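Local structure of chitin binding protein (Tectaria macrodonta, 6IF7) at residues N18-T23 / S34-F39; L63-R68 / G73-R78; F93-I98 / F107-T112. The protein probably acts as a copper-dependent AA10 lytic polysaccharide monooxygenase that binds and oxidatively cleaves chitin or related polysaccharides, and is insecticidal. All blocks are in the same frame, centred on the assembly; numbering follows the deposited sequence.

How the contacts relate
Contacts 1 and 2 are neighbours, their centres 15 Å apart. They touch directly: Ser34 OG lies 2.9 Å from Gly73 N, a probable hydrogen bond, and Phe39 CE1 packs at 3.8 Å on Leu74 CD2. Contact 3 lies across the centre of the chain from both, its centre 24 Å from that of contact 1 and 18 Å from that of contact 2, and touches neither. Contacts 1 and 2 are loop and helix packing away from the copper, whereas contact 3 lies between the two sheets: the side chain of Tyr97 is about 8 Å from the copper ion held by His1 and His103, and Glu108 meets the glycan.

Contact 1: residues N18-T23 / S34-F39; sequences NPERPT and SGTQAF
Pro19 and Thr36 meet mainly through carbon atoms, with smaller shares from Phe39 and Glu20. No hydrogen bond links the two segments. The apolar part centres on the proline ring: its CB lies 3.9 Å from Thr36 CG2, and its CG lies 3.9 Å from Phe39 CB. Only the root of the phenylalanine is used here, since the ring itself leads away from the 18-23 loop. Thr36 also brings its methyl against the peptide group, with CG2 3.2 Å from Pro19 O. Its chi1 of 51° puts OG1 between the backbone N and the carbonyl carbon, which leaves CG2 anti to the carbonyl carbon and facing Pro19.

Polar bonds within 18-23 shape the loop. Asn18 to Arg21 forms a type I beta turn, in which Arg21 N donates to Asn18 O over 3.1 Å. An Asx turn is laid over it: Asn18 OD1 accepts from Glu20 N at 3.0 Å, with the donor well above the plane of the side-chain carbonyl. One side-chain bond ties the loop to the helix: Glu20, bent at chi2, passes across Thr36, and its OE2 is hydrogen-bonded to the hydroxyl of Tyr40, just past the 34-39 segment.

The 18-23 loop, which joins helix 10-16 to helix 25-34, is thereby laid against helix 36-40, while the Phe39 side chain packs on Val11 and Cys14 of helix 10-16 and on Ala30 and Val31 of helix 25-34.

Contact 2: residues L63-R68 / G73-R78; sequences LCSAGR and GLDLAR. With SO4 (sulfate ion), chain D.
The long connection from helix 54-57 to strand 84-86 closes upon itself beside the Cys64-Cys177 disulfide, where Asp75 binds the backbone N and the hydroxyl of Ser65 and reaches Cys64 N through a water. Both carboxylate oxygens of Asp75 grip Ser65. OD2 uses its syn lone pair to accept from Ser65 OG at 2.6 Å, and OD1 accepts from Ser65 N at 2.8 Å, the latter donor being tilted out of the carboxylate plane. With chi1 of 68°, the serine hydroxyl sits between its own backbone N and carbonyl carbon, so that N and OG can reach the two oxygens of one carboxylate and limit its rotation. The water adds a third donor: it donates to Asp75 OD1 at 2.8 Å and accepts from Cys64 N at 3.0 Å. Three such donors would probably stabilise the charged form of the aspartate.

Leu74 packs alongside. Its CB is 3.9 Å from Cys64 CB, its CD1 lies 3.5 Å from Cys64 O, and Leu74 O comes close to Cys64 CB while accepting from Arg10. At the far end of the 73-78 segment, Arg78 NH1 donates to a sulfate oxygen, O2, over 2.6 Å, and its NH2 forms a salt bridge with Asp80; the sulfate probably comes from the crystallisation liquor.

The chain then turns back through a type I' beta turn from Ser65 to Arg68. The disulfide from Cys64, the residue just before this turn, links the loop to strand 173-182, giving a disulfide-linked loop on the LPMO beta-sandwich, held by Asp75 through the N-H and hydroxyl of one serine.

Contact 3: residues F93-I98 / F107-T112; sequences FPFRYI and FEFYVT. With NAG (2-acetamido-2-deoxy-beta-D-glucopyranose), chain B.
Tyr97 turns its ring toward Phe107 by setting CG anti to the backbone N (chi1 -170°), whereas Phe107 holds its own CG beside the backbone N and presents a ring edge. The result is a T-shaped pair, with centroids 4.8 Å apart and planes inclined at 58°. Phe107 CE2 stands over the centre of the tyrosine ring and reaches within 3.5 Å of Tyr97 CG. A second, looser edge-to-face pair lies beside it: Phe109 directs its edge to the face of Phe95, centroids 5.5 Å apart and planes at 70°, with Phe109 CE2 4.0 Å from Phe95 CD1.

These four buried rings join strand 95-99 of one sheet to strand 105-111 of the other, across the interior of the immunoglobulin-like beta-sandwich of this family. Trp165 and Tyr145 extend the aromatic cluster around Tyr97 and Phe107.

Alternate residues of 107-111 face the other way. Glu108 OE2 accepts from N2 of an N-acetylglucosamine at 2.8 Å, while its OE1, met from above the carboxylate plane, accepts from Tyr110 OH at 2.6 Å. Arg55 also binds that hydroxyl. The sugar is probably part of a glycan on Asn134.

Chemically, the strand thus separates two environments: inward, the slightly positive C-H edges of Phe107 and Phe109 point at the electron-rich faces of Tyr97 and Phe95, and outward, a carboxylate probably held in place by the Tyr110 hydroxyl binds the sugar amide.

Contact 1: residues N18-T23 / S34-F39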
loop_
_atom_site.group_PDB
_atom_site.type_symbol
_atom_site.label_atom_id
_atom_site.label_comp_id
_atom_site.label_asym_id
_atom_site.label_seq_id
_atom_site.Cartn_x
_atom_site.Cartn_y
_atom_site.Cartn_z
ATOM N N ASN A 18 1.622 12.839 -12.138
ATOM C CA ASN A 18 1.649 14.309 -11.986
ATOM C C ASN A 18 0.390 14.857 -11.272
ATOM O O ASN A 18 -0.690 14.941 -11.873
ATOM C CB ASN A 18 1.953 15.023 -13.324
ATOM C CG ASN A 18 1.808 16.534 -13.254
ATOM O OD1 ASN A 18 2.054 17.176 -12.231
ATOM N ND2 ASN A 18 1.396 17.110 -14.379
ATOM N N PRO A 19 0.527 15.208 -9.975
ATOM C CA PRO A 19 -0.591 15.803 -9.219
ATOM C C PRO A 19 -1.202 17.071 -9.857
ATOM O O PRO A 19 -2.387 17.319 -9.661
ATOM C CB PRO A 19 0.040 16.156 -7.851
ATOM C CG PRO A 19 1.270 15.309 -7.751
ATOM C CD PRO A 19 1.752 15.108 -9.152
ATOM N N GLU A 20 -0.413 17.843 -10.610
ATOM C CA GLU A 20 -0.928 19.042 -11.290
ATOM C C GLU A 20 -1.922 18.739 -12.398
ATOM O O GLU A 20 -2.726 19.596 -12.719
ATOM C CB GLU A 20 0.211 19.905 -11.879
ATOM C CG GLU A 20 1.241 20.409 -10.871
ATOM C CD GLU A 20 0.610 21.067 -9.651
ATOM O OE1 GLU A 20 -0.394 21.796 -9.812
ATOM O OE2 GLU A 20 1.104 20.866 -8.524
ATOM N N ARG A 21 -1.849 17.553 -13.005
ATOM C CA ARG A 21 -2.745 17.206 -14.104
ATOM C C ARG A 21 -2.788 15.688 -14.290
ATOM O O ARG A 21 -2.181 15.149 -15.231
ATOM C CB ARG A 21 -2.298 17.906 -15.398
ATOM C CG ARG A 21 -3.428 17.988 -16.403
ATOM C CD ARG A 21 -2.964 18.534 -17.728
ATOM N NE ARG A 21 -4.076 18.535 -18.660
ATOM C CZ ARG A 21 -4.039 18.960 -19.927
ATOM N NH1 ARG A 21 -2.918 19.437 -20.474
ATOM N NH2 ARG A 21 -5.155 18.889 -20.655
ATOM N N PRO A 22 -3.516 14.993 -13.398
ATOM C CA PRO A 22 -3.488 13.533 -13.353
ATOM C C PRO A 22 -4.086 12.899 -14.600
ATOM O O PRO A 22 -4.985 13.472 -15.198
ATOM C CB PRO A 22 -4.358 13.206 -12.129
ATOM C CG PRO A 22 -4.442 14.467 -11.347
ATOM C CD PRO A 22 -4.422 15.542 -12.369
ATOM N N THR A 23 -3.601 11.707 -14.948
ATOM C CA THR A 23 -3.909 11.038 -16.215
ATOM C C THR A 23 -4.983 9.946 -16.074
ATOM O O THR A 23 -5.910 9.908 -16.865
ATOM C CB THR A 23 -2.627 10.423 -16.836
ATOM O OG1 THR A 23 -1.968 9.608 -15.865
ATOM C CG2 THR A 23 -1.677 11.490 -17.249
ATOM N N SER A 34 -8.053 14.882 -2.298
ATOM C CA SER A 34 -7.006 15.174 -1.322
ATOM C C SER A 34 -6.228 16.479 -1.622
ATOM O O SER A 34 -5.529 16.988 -0.737
ATOM C CB SER A 34 -6.022 13.983 -1.191
ATOM O OG SER A 34 -6.447 13.010 -0.237
ATOM N N GLY A 35 -6.315 16.995 -2.858
ATOM C CA GLY A 35 -5.460 18.099 -3.291
ATOM C C GLY A 35 -4.077 17.591 -3.659
ATOM O O GLY A 35 -3.764 16.417 -3.470
ATOM N N THR A 36 -3.233 18.472 -4.175
ATOM C CA THR A 36 -1.967 18.036 -4.755
ATOM C C THR A 36 -0.892 17.752 -3.715
ATOM O O THR A 36 -0.076 16.838 -3.904
ATOM C CB THR A 36 -1.405 19.067 -5.759
ATOM O OG1 THR A 36 -1.383 20.346 -5.133
ATOM C CG2 THR A 36 -2.250 19.136 -7.004
ATOM N N GLN A 37 -0.871 18.526 -2.636
ATOM C CA GLN A 37 0.252 18.451 -1.712
ATOM C C GLN A 37 0.379 17.065 -1.099
ATOM O O GLN A 37 1.487 16.561 -0.946
ATOM C CB GLN A 37 0.171 19.522 -0.609
ATOM C CG GLN A 37 1.428 19.619 0.265
ATOM C CD GLN A 37 2.728 19.776 -0.546
ATOM O OE1 GLN A 37 3.727 19.103 -0.279
ATOM N NE2 GLN A 37 2.705 20.645 -1.556
ATOM N N ALA A 38 -0.757 16.451 -0.765
ATOM C CA ALA A 38 -0.776 15.075 -0.243
ATOM C C ALA A 38 0.078 14.122 -1.105
ATOM O O ALA A 38 0.822 13.280 -0.568
ATOM C CB ALA A 38 -2.206 14.562 -0.159
ATOM N N PHE A 39 -0.013 14.295 -2.428
ATOM C CA PHE A 39 0.674 13.427 -3.392
ATOM C C PHE A 39 2.137 13.749 -3.625
ATOM O O PHE A 39 2.915 12.851 -3.930
ATOM C CB PHE A 39 -0.104 13.347 -4.702
ATOM C CG PHE A 39 -1.427 12.669 -4.535
ATOM C CD1 PHE A 39 -1.530 11.281 -4.612
ATOM C CD2 PHE A 39 -2.563 13.407 -4.191
ATOM C CE1 PHE A 39 -2.748 10.658 -4.391
ATOM C CE2 PHE A 39 -3.782 12.785 -3.964
ATOM C CZ PHE A 39 -3.881 11.412 -4.067
#

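Contact 2: residues L63-R68 / G73-R78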
loop_
_atom_site.group_PDB
_atom_site.type_symbol
_atom_site.label_atom_id
_atom_site.label_comp_id
_atom_site.label_asym_id
_atom_site.label_seq_id
_atom_site.Cartn_x
_atom_site.Cartn_y
_atom_site.Cartn_z
ATOM N N LEU A 63 -8.266 2.391 5.554
ATOM C CA LEU A 63 -6.999 1.645 5.569
ATOM C C LEU A 63 -5.916 2.291 4.690
ATOM O O LEU A 63 -4.778 2.461 5.133
ATOM C CB LEU A 63 -7.196 0.154 5.256
ATOM C CG LEU A 63 -7.477 -0.716 6.506
ATOM C CD1 LEU A 63 -8.878 -0.461 7.075
ATOM C CD2 LEU A 63 -7.308 -2.202 6.228
ATOM N N CYS A 64 -6.272 2.697 3.473
ATOM C CA CYS A 64 -5.292 3.248 2.531
ATOM C C CYS A 64 -4.780 4.637 2.897
ATOM O O CYS A 64 -3.646 4.957 2.579
ATOM C CB CYS A 64 -5.863 3.263 1.122
ATOM S SG CYS A 64 -6.244 1.615 0.480
ATOM N N SER A 65 -5.605 5.453 3.558
ATOM C CA SER A 65 -5.150 6.726 4.141
ATOM C C SER A 65 -4.541 6.587 5.530
ATOM O O SER A 65 -3.967 7.536 6.029
ATOM C CB SER A 65 -6.304 7.736 4.213
ATOM O OG SER A 65 -7.294 7.347 5.147
ATOM N N ALA A 66 -4.658 5.409 6.137
ATOM C CA ALA A 66 -4.242 5.151 7.526
ATOM C C ALA A 66 -4.961 6.074 8.524
ATOM O O ALA A 66 -4.364 6.551 9.487
ATOM C CB ALA A 66 -2.722 5.255 7.674
ATOM N N GLY A 67 -6.241 6.323 8.263
ATOM C CA GLY A 67 -7.049 7.217 9.082
ATOM C C GLY A 67 -6.697 8.682 8.999
ATOM O O GLY A 67 -7.219 9.471 9.777
ATOM N N ARG A 68 -5.845 9.059 8.043
ATOM C CA ARG A 68 -5.383 10.427 7.893
ATOM C C ARG A 68 -6.253 11.094 6.843
ATOM O O ARG A 68 -6.246 10.690 5.697
ATOM C CB ARG A 68 -3.924 10.461 7.451
ATOM C CG ARG A 68 -2.932 9.761 8.383
ATOM C CD ARG A 68 -2.386 10.657 9.497
ATOM N NE ARG A 68 -1.852 11.886 8.934
ATOM C CZ ARG A 68 -0.687 12.012 8.283
ATOM N NH1 ARG A 68 0.150 10.990 8.111
ATOM N NH2 ARG A 68 -0.354 13.205 7.795
ATOM N N GLY A 73 -8.309 10.771 -0.433
ATOM C CA GLY A 73 -8.338 10.314 -1.834
ATOM C C GLY A 73 -7.874 8.876 -2.102
ATOM O O GLY A 73 -8.329 8.244 -3.048
ATOM N N LEU A 74 -6.983 8.356 -1.269
ATOM C CA LEU A 74 -6.522 6.973 -1.383
ATOM C C LEU A 74 -7.568 5.941 -0.942
ATOM O O LEU A 74 -7.397 4.749 -1.205
ATOM C CB LEU A 74 -5.257 6.757 -0.540
ATOM C CG LEU A 74 -4.065 7.672 -0.830
ATOM C CD1 LEU A 74 -2.898 7.275 0.047
ATOM C CD2 LEU A 74 -3.639 7.603 -2.289
ATOM N N ASP A 75 -8.616 6.387 -0.235
ATOM C CA ASP A 75 -9.650 5.488 0.238
ATOM C C ASP A 75 -10.780 5.237 -0.790
ATOM O O ASP A 75 -11.671 4.433 -0.545
ATOM C CB ASP A 75 -10.219 6.000 1.556
ATOM C CG ASP A 75 -9.174 6.031 2.692
ATOM O OD1 ASP A 75 -8.323 5.092 2.790
ATOM O OD2 ASP A 75 -9.229 6.998 3.499
ATOM N N LEU A 76 -10.739 5.893 -1.940
ATOM C CA LEU A 76 -11.788 5.741 -2.900
ATOM C C LEU A 76 -11.877 4.276 -3.312
ATOM O O LEU A 76 -10.856 3.621 -3.569
ATOM C CB LEU A 76 -11.541 6.643 -4.108
ATOM C CG LEU A 76 -11.630 8.164 -3.895
ATOM C CD1 LEU A 76 -11.234 8.900 -5.163
ATOM C CD2 LEU A 76 -13.019 8.593 -3.461
ATOM N N ALA A 77 -13.100 3.763 -3.324
ATOM C CA ALA A 77 -13.366 2.371 -3.660
ATOM C C ALA A 77 -13.802 2.337 -5.106
ATOM O O ALA A 77 -14.990 2.304 -5.404
ATOM C CB ALA A 77 -14.431 1.784 -2.735
ATOM N N ARG A 78 -12.825 2.375 -6.002
ATOM C CA ARG A 78 -13.096 2.372 -7.435
ATOM C C ARG A 78 -12.682 1.054 -8.059
ATOM O O ARG A 78 -11.742 0.399 -7.586
ATOM C CB ARG A 78 -12.356 3.505 -8.123
ATOM C CG ARG A 78 -12.680 4.861 -7.508
ATOM C CD ARG A 78 -11.924 5.979 -8.162
ATOM N NE ARG A 78 -12.128 6.019 -9.608
ATOM C CZ ARG A 78 -12.849 6.915 -10.283
ATOM N NH1 ARG A 78 -13.504 7.893 -9.683
ATOM N NH2 ARG A 78 -12.916 6.827 -11.603
HETATM S S SO4 D . -15.430 9.860 -12.181
HETATM O O1 SO4 D . -16.714 10.309 -11.576
HETATM O O2 SO4 D . -14.367 9.912 -11.149
HETATM O O3 SO4 D . -15.592 8.514 -12.756
HETATM O O4 SO4 D . -15.072 10.767 -13.289
HETATM O O HOH W 1 -9.171 2.464 2.641
#

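Contact 3: residues F93-I98 / F107-T112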
loop_
_atom_site.group_PDB
_atom_site.type_symbol
_atom_site.label_atom_id
_atom_site.label_comp_id
_atom_site.label_asym_id
_atom_site.label_seq_id
_atom_site.Cartn_x
_atom_site.Cartn_y
_atom_site.Cartn_z
ATOM N N PHE A 93 8.259 -13.075 -7.566
ATOM C CA PHE A 93 7.899 -11.696 -7.880
ATOM C C PHE A 93 8.873 -10.735 -7.202
ATOM O O PHE A 93 9.131 -10.897 -6.007
ATOM C CB PHE A 93 6.507 -11.354 -7.479
ATOM C CG PHE A 93 6.063 -10.038 -8.022
ATOM C CD1 PHE A 93 5.613 -9.937 -9.327
ATOM C CD2 PHE A 93 6.147 -8.876 -7.241
ATOM C CE1 PHE A 93 5.192 -8.712 -9.829
ATOM C CE2 PHE A 93 5.734 -7.645 -7.748
ATOM C CZ PHE A 93 5.260 -7.568 -9.041
ATOM N N PRO A 94 9.447 -9.766 -7.970
ATOM C CA PRO A 94 10.398 -8.796 -7.402
ATOM C C PRO A 94 9.692 -7.658 -6.656
ATOM O O PRO A 94 9.472 -6.573 -7.222
ATOM C CB PRO A 94 11.184 -8.300 -8.630
ATOM C CG PRO A 94 10.264 -8.485 -9.775
ATOM C CD PRO A 94 9.296 -9.589 -9.435
ATOM N N PHE A 95 9.315 -7.923 -5.402
ATOM C CA PHE A 95 8.701 -6.894 -4.566
ATOM C C PHE A 95 9.734 -5.807 -4.233
ATOM O O PHE A 95 10.886 -6.112 -3.829
ATOM C CB PHE A 95 8.103 -7.431 -3.262
ATOM C CG PHE A 95 7.020 -8.457 -3.446
ATOM C CD1 PHE A 95 5.715 -8.075 -3.745
ATOM C CD2 PHE A 95 7.302 -9.826 -3.291
ATOM C CE1 PHE A 95 4.709 -9.019 -3.899
ATOM C CE2 PHE A 95 6.305 -10.773 -3.440
ATOM C CZ PHE A 95 5.015 -10.367 -3.747
ATOM N N ARG A 96 9.307 -4.544 -4.393
ATOM C CA ARG A 96 10.166 -3.386 -4.097
ATOM C C ARG A 96 9.391 -2.360 -3.307
ATOM O O ARG A 96 8.254 -2.080 -3.640
ATOM C CB ARG A 96 10.672 -2.743 -5.381
ATOM C CG ARG A 96 11.400 -3.687 -6.325
ATOM C CD ARG A 96 12.784 -4.035 -5.828
ATOM N NE ARG A 96 13.469 -4.925 -6.775
ATOM C CZ ARG A 96 13.546 -6.266 -6.703
ATOM N NH1 ARG A 96 12.994 -6.976 -5.704
ATOM N NH2 ARG A 96 14.218 -6.918 -7.646
ATOM N N TYR A 97 10.020 -1.823 -2.254
ATOM C CA TYR A 97 9.491 -0.712 -1.441
ATOM C C TYR A 97 10.513 0.401 -1.547
ATOM O O TYR A 97 11.649 0.269 -1.040
ATOM C CB TYR A 97 9.324 -1.129 0.034
ATOM C CG TYR A 97 8.557 -0.130 0.894
ATOM C CD1 TYR A 97 9.125 1.072 1.322
ATOM C CD2 TYR A 97 7.252 -0.398 1.280
ATOM C CE1 TYR A 97 8.404 1.965 2.082
ATOM C CE2 TYR A 97 6.535 0.486 2.047
ATOM C CZ TYR A 97 7.106 1.659 2.439
ATOM O OH TYR A 97 6.332 2.495 3.215
ATOM N N ILE A 98 10.116 1.489 -2.200
ATOM C CA ILE A 98 11.018 2.630 -2.409
ATOM C C ILE A 98 11.067 3.457 -1.125
ATOM O O ILE A 98 10.020 3.838 -0.557
ATOM C CB ILE A 98 10.677 3.508 -3.655
ATOM C CG1 ILE A 98 11.694 4.672 -3.795
ATOM C CG2 ILE A 98 9.266 4.089 -3.604
ATOM C CD1 ILE A 98 11.655 5.374 -5.142
ATOM N N PHE A 107 8.478 -5.091 7.589
ATOM C CA PHE A 107 7.377 -4.953 6.666
ATOM C C PHE A 107 6.461 -6.157 6.757
ATOM O O PHE A 107 6.904 -7.285 6.494
ATOM C CB PHE A 107 7.890 -4.872 5.225
ATOM C CG PHE A 107 8.768 -3.687 4.951
ATOM C CD1 PHE A 107 10.127 -3.720 5.246
ATOM C CD2 PHE A 107 8.243 -2.530 4.361
ATOM C CE1 PHE A 107 10.946 -2.620 4.969
ATOM C CE2 PHE A 107 9.054 -1.436 4.098
ATOM C CZ PHE A 107 10.401 -1.483 4.395
ATOM N N GLU A 108 5.186 -5.909 7.057
ATOM C CA GLU A 108 4.138 -6.928 6.966
ATOM C C GLU A 108 3.350 -6.749 5.664
ATOM O O GLU A 108 2.873 -5.651 5.381
ATOM C CB GLU A 108 3.185 -6.821 8.159
ATOM C CG GLU A 108 3.814 -7.066 9.523
ATOM C CD GLU A 108 2.864 -6.764 10.681
ATOM O OE1 GLU A 108 1.698 -6.342 10.410
ATOM O OE2 GLU A 108 3.283 -6.987 11.853
ATOM N N PHE A 109 3.233 -7.827 4.878
ATOM C CA PHE A 109 2.447 -7.856 3.630
ATOM C C PHE A 109 1.159 -8.644 3.827
ATOM O O PHE A 109 1.196 -9.833 4.128
ATOM C CB PHE A 109 3.210 -8.526 2.482
ATOM C CG PHE A 109 4.298 -7.703 1.889
ATOM C CD1 PHE A 109 5.374 -7.272 2.655
ATOM C CD2 PHE A 109 4.305 -7.418 0.531
ATOM C CE1 PHE A 109 6.411 -6.554 2.096
ATOM C CE2 PHE A 109 5.335 -6.686 -0.033
ATOM C CZ PHE A 109 6.389 -6.251 0.752
ATOM N N TYR A 110 0.026 -7.988 3.605
ATOM C CA TYR A 110 -1.278 -8.637 3.642
ATOM C C TYR A 110 -1.874 -8.582 2.262
ATOM O O TYR A 110 -1.639 -7.617 1.525
ATOM C CB TYR A 110 -2.220 -7.918 4.609
ATOM C CG TYR A 110 -1.734 -7.951 6.050
ATOM C CD1 TYR A 110 -0.800 -7.001 6.513
ATOM C CD2 TYR A 110 -2.179 -8.939 6.954
ATOM C CE1 TYR A 110 -0.344 -7.023 7.823
ATOM C CE2 TYR A 110 -1.731 -8.956 8.272
ATOM C CZ TYR A 110 -0.811 -7.995 8.702
ATOM O OH TYR A 110 -0.341 -7.974 9.992
ATOM N N VAL A 111 -2.651 -9.606 1.922
ATOM C CA VAL A 111 -3.503 -9.589 0.731
ATOM C C VAL A 111 -4.985 -9.672 1.116
ATOM O O VAL A 111 -5.354 -10.260 2.147
ATOM C CB VAL A 111 -3.149 -10.743 -0.246
ATOM C CG1 VAL A 111 -3.735 -12.080 0.213
ATOM C CG2 VAL A 111 -3.613 -10.403 -1.651
ATOM N N THR A 112 -5.820 -9.095 0.256
ATOM C CA THR A 112 -7.270 -9.198 0.375
ATOM C C THR A 112 -7.738 -10.655 0.251
ATOM O O THR A 112 -7.190 -11.431 -0.537
ATOM C CB THR A 112 -7.991 -8.358 -0.703
ATOM O OG1 THR A 112 -7.332 -8.535 -1.969
ATOM C CG2 THR A 112 -7.971 -6.894 -0.343
HETATM C C1 NAG B . 6.313 -9.485 12.134
HETATM C C2 NAG B . 5.314 -9.779 13.250
HETATM C C3 NAG B . 5.586 -8.835 14.388
HETATM C C4 NAG B . 7.004 -9.007 14.885
HETATM C C5 NAG B . 7.978 -8.746 13.748
HETATM C C6 NAG B . 9.393 -9.054 14.195
HETATM C C7 NAG B . 3.070 -10.539 12.702
HETATM C C8 NAG B . 1.704 -10.126 12.255
HETATM N N2 NAG B . 3.943 -9.563 12.813
HETATM O O3 NAG B . 4.664 -9.116 15.455
HETATM O O4 NAG B . 7.216 -8.092 15.958
HETATM O O5 NAG B . 7.649 -9.586 12.651
HETATM O O6 NAG B . 10.264 -8.858 13.081
HETATM O O7 NAG B . 3.355 -11.681 12.960
#